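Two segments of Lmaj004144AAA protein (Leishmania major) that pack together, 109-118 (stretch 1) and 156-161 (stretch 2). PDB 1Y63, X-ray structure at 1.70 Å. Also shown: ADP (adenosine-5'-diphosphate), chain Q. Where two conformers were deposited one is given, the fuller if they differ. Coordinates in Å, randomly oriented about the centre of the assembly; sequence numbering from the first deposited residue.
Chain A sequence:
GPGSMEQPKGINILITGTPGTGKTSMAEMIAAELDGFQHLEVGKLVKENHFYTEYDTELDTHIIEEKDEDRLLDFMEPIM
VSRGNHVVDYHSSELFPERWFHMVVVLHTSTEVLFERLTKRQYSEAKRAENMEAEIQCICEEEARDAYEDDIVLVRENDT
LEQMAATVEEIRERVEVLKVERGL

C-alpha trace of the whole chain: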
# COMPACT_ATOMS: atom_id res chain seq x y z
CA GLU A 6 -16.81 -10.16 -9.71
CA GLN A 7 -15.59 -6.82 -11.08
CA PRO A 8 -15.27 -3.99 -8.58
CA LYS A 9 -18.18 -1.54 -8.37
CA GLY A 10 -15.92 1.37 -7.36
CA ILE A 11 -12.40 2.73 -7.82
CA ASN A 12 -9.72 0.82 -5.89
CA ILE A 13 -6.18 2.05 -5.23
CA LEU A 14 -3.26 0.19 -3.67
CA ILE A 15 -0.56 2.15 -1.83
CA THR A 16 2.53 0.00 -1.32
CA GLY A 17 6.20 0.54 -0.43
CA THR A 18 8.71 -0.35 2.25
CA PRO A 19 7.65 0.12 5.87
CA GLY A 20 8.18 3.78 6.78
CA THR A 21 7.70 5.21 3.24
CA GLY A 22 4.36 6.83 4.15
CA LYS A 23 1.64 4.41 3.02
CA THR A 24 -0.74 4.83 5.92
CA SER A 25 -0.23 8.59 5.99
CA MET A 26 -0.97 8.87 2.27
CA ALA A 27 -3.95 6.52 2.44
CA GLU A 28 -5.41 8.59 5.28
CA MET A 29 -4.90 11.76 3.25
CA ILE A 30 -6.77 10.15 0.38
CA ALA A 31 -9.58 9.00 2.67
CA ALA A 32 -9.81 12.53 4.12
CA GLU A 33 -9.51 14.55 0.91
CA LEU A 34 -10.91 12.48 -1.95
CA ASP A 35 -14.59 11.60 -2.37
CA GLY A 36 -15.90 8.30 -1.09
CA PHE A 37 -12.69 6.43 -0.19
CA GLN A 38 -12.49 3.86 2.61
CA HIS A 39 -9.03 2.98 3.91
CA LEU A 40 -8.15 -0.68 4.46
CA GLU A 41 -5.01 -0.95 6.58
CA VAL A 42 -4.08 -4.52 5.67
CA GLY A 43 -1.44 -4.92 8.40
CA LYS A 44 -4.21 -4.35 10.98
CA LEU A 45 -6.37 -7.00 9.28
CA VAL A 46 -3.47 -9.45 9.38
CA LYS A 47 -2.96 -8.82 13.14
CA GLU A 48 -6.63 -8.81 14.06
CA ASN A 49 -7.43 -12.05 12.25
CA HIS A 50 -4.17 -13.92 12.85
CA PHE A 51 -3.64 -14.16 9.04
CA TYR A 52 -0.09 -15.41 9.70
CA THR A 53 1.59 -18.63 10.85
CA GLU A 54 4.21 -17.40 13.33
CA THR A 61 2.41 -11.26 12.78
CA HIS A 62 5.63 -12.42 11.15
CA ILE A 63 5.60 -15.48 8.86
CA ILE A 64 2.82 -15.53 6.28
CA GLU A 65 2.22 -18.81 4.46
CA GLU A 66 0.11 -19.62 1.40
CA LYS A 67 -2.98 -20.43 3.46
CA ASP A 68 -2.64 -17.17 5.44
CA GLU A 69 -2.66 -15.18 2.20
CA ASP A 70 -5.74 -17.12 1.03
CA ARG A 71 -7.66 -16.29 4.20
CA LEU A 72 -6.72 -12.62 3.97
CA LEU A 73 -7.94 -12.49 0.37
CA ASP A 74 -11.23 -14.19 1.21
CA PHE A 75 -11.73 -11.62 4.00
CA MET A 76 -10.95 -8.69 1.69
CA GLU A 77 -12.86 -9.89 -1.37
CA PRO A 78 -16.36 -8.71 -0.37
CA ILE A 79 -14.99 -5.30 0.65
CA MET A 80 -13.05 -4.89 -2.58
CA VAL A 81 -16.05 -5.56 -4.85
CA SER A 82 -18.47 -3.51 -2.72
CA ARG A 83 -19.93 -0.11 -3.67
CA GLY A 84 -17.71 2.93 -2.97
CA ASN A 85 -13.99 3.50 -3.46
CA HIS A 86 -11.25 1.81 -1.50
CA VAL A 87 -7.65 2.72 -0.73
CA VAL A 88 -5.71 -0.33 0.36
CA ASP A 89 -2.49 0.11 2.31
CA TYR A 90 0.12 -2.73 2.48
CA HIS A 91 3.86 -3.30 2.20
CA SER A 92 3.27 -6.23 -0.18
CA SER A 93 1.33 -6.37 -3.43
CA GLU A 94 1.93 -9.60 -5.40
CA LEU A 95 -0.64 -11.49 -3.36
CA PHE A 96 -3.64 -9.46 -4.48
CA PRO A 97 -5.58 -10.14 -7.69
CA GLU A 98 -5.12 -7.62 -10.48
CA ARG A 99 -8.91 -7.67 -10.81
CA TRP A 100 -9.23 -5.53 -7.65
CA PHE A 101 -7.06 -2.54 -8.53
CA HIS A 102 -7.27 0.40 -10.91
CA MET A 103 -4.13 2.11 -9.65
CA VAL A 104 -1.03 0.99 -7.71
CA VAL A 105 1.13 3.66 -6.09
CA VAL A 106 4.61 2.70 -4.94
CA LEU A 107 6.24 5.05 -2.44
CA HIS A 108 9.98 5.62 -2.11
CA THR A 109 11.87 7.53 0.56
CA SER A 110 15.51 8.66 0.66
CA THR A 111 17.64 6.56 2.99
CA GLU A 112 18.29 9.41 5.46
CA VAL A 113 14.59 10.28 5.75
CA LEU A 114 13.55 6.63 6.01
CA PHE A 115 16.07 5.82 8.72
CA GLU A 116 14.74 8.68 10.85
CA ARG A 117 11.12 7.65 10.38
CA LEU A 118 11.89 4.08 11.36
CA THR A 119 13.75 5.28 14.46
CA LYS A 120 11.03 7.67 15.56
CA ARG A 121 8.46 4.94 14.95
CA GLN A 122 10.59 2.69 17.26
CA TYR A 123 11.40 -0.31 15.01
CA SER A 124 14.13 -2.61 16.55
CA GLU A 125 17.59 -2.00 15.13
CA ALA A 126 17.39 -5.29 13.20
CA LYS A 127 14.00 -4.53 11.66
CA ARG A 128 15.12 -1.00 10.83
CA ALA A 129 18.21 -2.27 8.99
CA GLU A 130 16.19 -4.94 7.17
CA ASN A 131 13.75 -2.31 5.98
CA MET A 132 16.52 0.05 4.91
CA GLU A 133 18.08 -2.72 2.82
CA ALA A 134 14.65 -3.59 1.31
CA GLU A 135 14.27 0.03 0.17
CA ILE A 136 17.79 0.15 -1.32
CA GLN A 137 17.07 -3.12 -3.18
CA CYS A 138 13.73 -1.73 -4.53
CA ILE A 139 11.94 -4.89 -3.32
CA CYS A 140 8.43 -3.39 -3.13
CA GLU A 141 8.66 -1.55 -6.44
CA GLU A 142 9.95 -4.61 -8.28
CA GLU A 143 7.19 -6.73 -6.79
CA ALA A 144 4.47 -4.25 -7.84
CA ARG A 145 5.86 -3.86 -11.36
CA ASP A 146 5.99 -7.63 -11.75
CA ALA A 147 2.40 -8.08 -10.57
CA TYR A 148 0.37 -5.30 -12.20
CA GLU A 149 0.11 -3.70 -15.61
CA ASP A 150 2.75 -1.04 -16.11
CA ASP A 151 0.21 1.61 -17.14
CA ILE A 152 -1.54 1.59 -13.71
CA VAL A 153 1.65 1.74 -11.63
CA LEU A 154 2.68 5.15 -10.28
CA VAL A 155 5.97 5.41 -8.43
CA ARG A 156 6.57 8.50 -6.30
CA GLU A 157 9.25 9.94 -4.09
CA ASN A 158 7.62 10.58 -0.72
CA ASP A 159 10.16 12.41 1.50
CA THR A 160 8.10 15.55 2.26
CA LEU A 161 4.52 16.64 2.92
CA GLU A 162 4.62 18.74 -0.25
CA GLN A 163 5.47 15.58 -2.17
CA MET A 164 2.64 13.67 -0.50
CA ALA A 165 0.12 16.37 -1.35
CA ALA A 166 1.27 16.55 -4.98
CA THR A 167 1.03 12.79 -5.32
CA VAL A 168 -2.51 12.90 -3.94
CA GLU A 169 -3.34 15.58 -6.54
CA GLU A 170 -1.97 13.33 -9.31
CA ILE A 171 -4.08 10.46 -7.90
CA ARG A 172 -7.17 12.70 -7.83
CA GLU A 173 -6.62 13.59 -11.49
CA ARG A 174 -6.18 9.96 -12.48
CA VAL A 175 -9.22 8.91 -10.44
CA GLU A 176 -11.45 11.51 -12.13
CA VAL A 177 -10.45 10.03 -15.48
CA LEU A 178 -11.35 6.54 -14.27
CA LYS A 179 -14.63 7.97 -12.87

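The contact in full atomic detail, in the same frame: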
# COMPACT_ATOMS: atom_id res chain seq x y z
N THR A 109 11.40 6.52 -0.38
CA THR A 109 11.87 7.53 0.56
C THR A 109 13.40 7.46 0.58
O THR A 109 13.97 6.36 0.56
CB THR A 109 11.27 7.26 1.97
OG1 THR A 109 9.83 7.26 1.89
CG2 THR A 109 11.65 8.29 2.97
N SER A 110 14.05 8.62 0.58
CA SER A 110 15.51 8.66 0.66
C SER A 110 15.99 7.96 1.91
O SER A 110 15.30 7.94 2.91
CB SER A 110 15.99 10.12 0.65
OG SER A 110 15.57 10.78 -0.54
N THR A 111 17.19 7.39 1.86
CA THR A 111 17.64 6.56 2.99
C THR A 111 17.72 7.36 4.30
O THR A 111 17.29 6.87 5.36
CB THR A 111 18.96 5.82 2.66
OG1 THR A 111 19.56 5.34 3.87
CG2 THR A 111 19.90 6.71 2.00
N GLU A 112 18.22 8.59 4.25
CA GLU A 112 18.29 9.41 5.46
C GLU A 112 16.93 9.69 6.10
O GLU A 112 16.76 9.61 7.33
CB GLU A 112 18.97 10.76 5.17
CG GLU A 112 20.46 10.67 4.99
CD GLU A 112 21.01 11.84 4.20
OE1 GLU A 112 20.64 12.99 4.50
OE2 GLU A 112 21.81 11.60 3.27
N VAL A 113 15.94 9.99 5.26
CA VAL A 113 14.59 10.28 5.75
C VAL A 113 13.96 9.02 6.30
O VAL A 113 13.35 9.03 7.35
CB VAL A 113 13.73 10.93 4.63
CG1 VAL A 113 12.28 11.13 5.06
CG2 VAL A 113 14.32 12.28 4.23
N LEU A 114 14.14 7.91 5.59
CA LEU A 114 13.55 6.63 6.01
C LEU A 114 14.11 6.16 7.34
O LEU A 114 13.38 5.70 8.23
CB LEU A 114 13.76 5.58 4.93
CG LEU A 114 13.07 4.25 5.18
CD1 LEU A 114 11.56 4.47 5.25
CD2 LEU A 114 13.39 3.22 4.09
N PHE A 115 15.42 6.23 7.46
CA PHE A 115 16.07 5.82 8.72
C PHE A 115 15.49 6.57 9.92
O PHE A 115 15.24 5.98 10.97
CB PHE A 115 17.57 6.06 8.59
CG PHE A 115 18.38 5.47 9.72
CD1 PHE A 115 18.82 4.15 9.67
CD2 PHE A 115 18.68 6.24 10.84
CE1 PHE A 115 19.58 3.62 10.71
CE2 PHE A 115 19.44 5.71 11.88
CZ PHE A 115 19.87 4.39 11.82
N GLU A 116 15.27 7.87 9.75
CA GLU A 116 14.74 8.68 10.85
C GLU A 116 13.31 8.29 11.19
O GLU A 116 12.94 8.18 12.35
CB GLU A 116 14.88 10.17 10.51
CG GLU A 116 16.32 10.62 10.43
CD GLU A 116 16.51 12.02 9.82
OE1 GLU A 116 15.57 12.54 9.17
OE2 GLU A 116 17.62 12.58 9.97
N ARG A 117 12.49 8.08 10.16
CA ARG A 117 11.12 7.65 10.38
C ARG A 117 11.05 6.33 11.13
O ARG A 117 10.23 6.15 12.02
CB ARG A 117 10.39 7.49 9.05
CG ARG A 117 10.13 8.78 8.35
CD ARG A 117 9.41 8.53 7.05
NE ARG A 117 9.23 9.78 6.28
CZ ARG A 117 8.69 9.81 5.06
NH1 ARG A 117 8.28 8.69 4.47
NH2 ARG A 117 8.62 10.95 4.40
N LEU A 118 11.88 5.38 10.74
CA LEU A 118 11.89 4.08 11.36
C LEU A 118 12.37 4.13 12.82
O LEU A 118 11.93 3.35 13.65
CB LEU A 118 12.69 3.09 10.51
CG LEU A 118 12.08 2.75 9.14
CD1 LEU A 118 13.12 1.97 8.32
CD2 LEU A 118 10.76 2.01 9.28
N ARG A 156 6.41 7.12 -6.76
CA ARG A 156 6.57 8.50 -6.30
C ARG A 156 7.52 8.62 -5.14
O ARG A 156 7.46 7.85 -4.19
CB ARG A 156 5.23 9.10 -5.90
CG ARG A 156 4.15 9.05 -6.96
CD ARG A 156 4.36 10.07 -8.06
NE ARG A 156 4.07 11.43 -7.63
CZ ARG A 156 4.00 12.50 -8.42
NH1 ARG A 156 4.19 12.42 -9.74
NH2 ARG A 156 3.76 13.70 -7.89
N GLU A 157 8.43 9.58 -5.23
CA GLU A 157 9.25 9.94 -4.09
C GLU A 157 8.34 10.55 -3.05
O GLU A 157 7.47 11.36 -3.40
CB GLU A 157 10.33 10.94 -4.52
CG GLU A 157 11.40 11.16 -3.44
CD GLU A 157 12.26 9.90 -3.18
OE1 GLU A 157 12.20 8.91 -3.96
OE2 GLU A 157 13.04 9.90 -2.20
N ASN A 158 8.52 10.16 -1.79
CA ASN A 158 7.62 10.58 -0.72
C ASN A 158 8.40 10.96 0.53
O ASN A 158 8.20 10.37 1.57
CB ASN A 158 6.62 9.47 -0.40
CG ASN A 158 5.39 9.97 0.32
OD1 ASN A 158 4.80 11.00 -0.08
ND2 ASN A 158 4.98 9.28 1.40
N ASP A 159 9.29 11.95 0.39
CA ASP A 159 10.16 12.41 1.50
C ASP A 159 9.50 13.51 2.34
O ASP A 159 9.74 13.60 3.57
CB ASP A 159 11.48 12.97 0.96
CG ASP A 159 12.43 11.91 0.46
OD1 ASP A 159 12.28 10.72 0.78
OD2 ASP A 159 13.40 12.28 -0.23
N THR A 160 8.71 14.35 1.67
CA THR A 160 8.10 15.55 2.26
C THR A 160 6.57 15.61 2.14
O THR A 160 5.97 14.91 1.33
CB THR A 160 8.66 16.83 1.59
OG1 THR A 160 8.15 16.94 0.25
CG2 THR A 160 10.17 16.79 1.55
N LEU A 161 5.96 16.48 2.93
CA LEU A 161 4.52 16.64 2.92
C LEU A 161 4.06 17.26 1.60
O LEU A 161 3.00 16.90 1.06
CB LEU A 161 4.08 17.50 4.11
CG LEU A 161 2.58 17.65 4.31
CD1 LEU A 161 1.84 16.30 4.47
CD2 LEU A 161 2.33 18.48 5.51
PB ADP Q . 4.09 3.33 6.50
O1B ADP Q . 4.93 2.42 7.38
O2B ADP Q . 4.54 3.24 5.06
O3B ADP Q . 2.58 3.17 6.69
PA ADP Q . 3.62 5.90 7.76
O1A ADP Q . 2.47 6.49 6.97
O2A ADP Q . 3.25 5.24 9.08
O3A ADP Q . 4.46 4.88 6.88
O5' ADP Q . 4.73 7.03 8.03
C5' ADP Q . 5.47 7.00 9.24
C4' ADP Q . 5.72 8.45 9.60
O4' ADP Q . 6.44 9.08 8.55
C3' ADP Q . 4.46 9.27 9.77
O3' ADP Q . 3.84 9.13 11.04
C2' ADP Q . 4.99 10.66 9.53
O2' ADP Q . 5.71 11.12 10.66
C1' ADP Q . 6.01 10.44 8.45
N9 ADP Q . 5.59 10.65 7.06
C8 ADP Q . 4.90 9.82 6.21
N7 ADP Q . 4.78 10.36 4.98
C5 ADP Q . 5.44 11.57 5.03
C6 ADP Q . 5.70 12.62 4.06
N6 ADP Q . 5.26 12.51 2.79
N1 ADP Q . 6.40 13.69 4.50
C2 ADP Q . 6.85 13.76 5.78
N3 ADP Q . 6.67 12.84 6.75
C4 ADP Q . 5.96 11.74 6.40

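The contact joins the start of a helix, residues 111-118, to the loop that follows the end of a strand, residues 156-157. It is small, burying 287 Å² over both sides, and mostly polar. Asp159 gives up the most surface.

Asp159 meets Ser110, the residue just before the helix, with both carboxylate oxygens. Ser110 N donates to Asp159 OD1 at 2.8 Å, and the angle of 162° is nearly straight. Ser110 OG donates to Asp159 OD2 at 2.7 Å. Ser110 sits at the N-cap position, but its side chain makes no capping bond; its hydroxyl is spent on Asp159 instead. The CA-to-CB bond of Asp159 points sideways, and the end of the side chain comes nearer to the helix stretch.

Glu157 brings a second carboxylate to the same place. Its OE2 lies 3.1 Å from Asp159 OD2 and 3.2 Å from Asp159 OD1. These are acceptor pairs, not hydrogen bonds. Glu157 OE2 is also 3.2 Å from Ser110 OG.

Two turns along the helix, Arg117 reaches the backbone of the loop with an extended side chain. Arg117 NH2 donates to Asn158 O at 2.9 Å, the best of its three bonds here. Its bond from NH2 to Asp159 O, at 3.0 Å and 123°, is weak, as is that from NH1 to Asn158 O at 3.4 Å. NH1 is satisfied elsewhere in the structure. Both carbonyls lie at the guanidinium edge, leaving a face for the adenine of ADP: Arg117 NH2 is 3.3 Å from ADP C5.

The loop also meets the base directly. ADP N6 donates to Thr160 O at 2.9 Å. Thr160 OG1 caps a backbone N just past the stretch.

Between the two polar sites, Val113 packs against the loop backbone, with Val113 CG1 3.8 Å from Asp159 O.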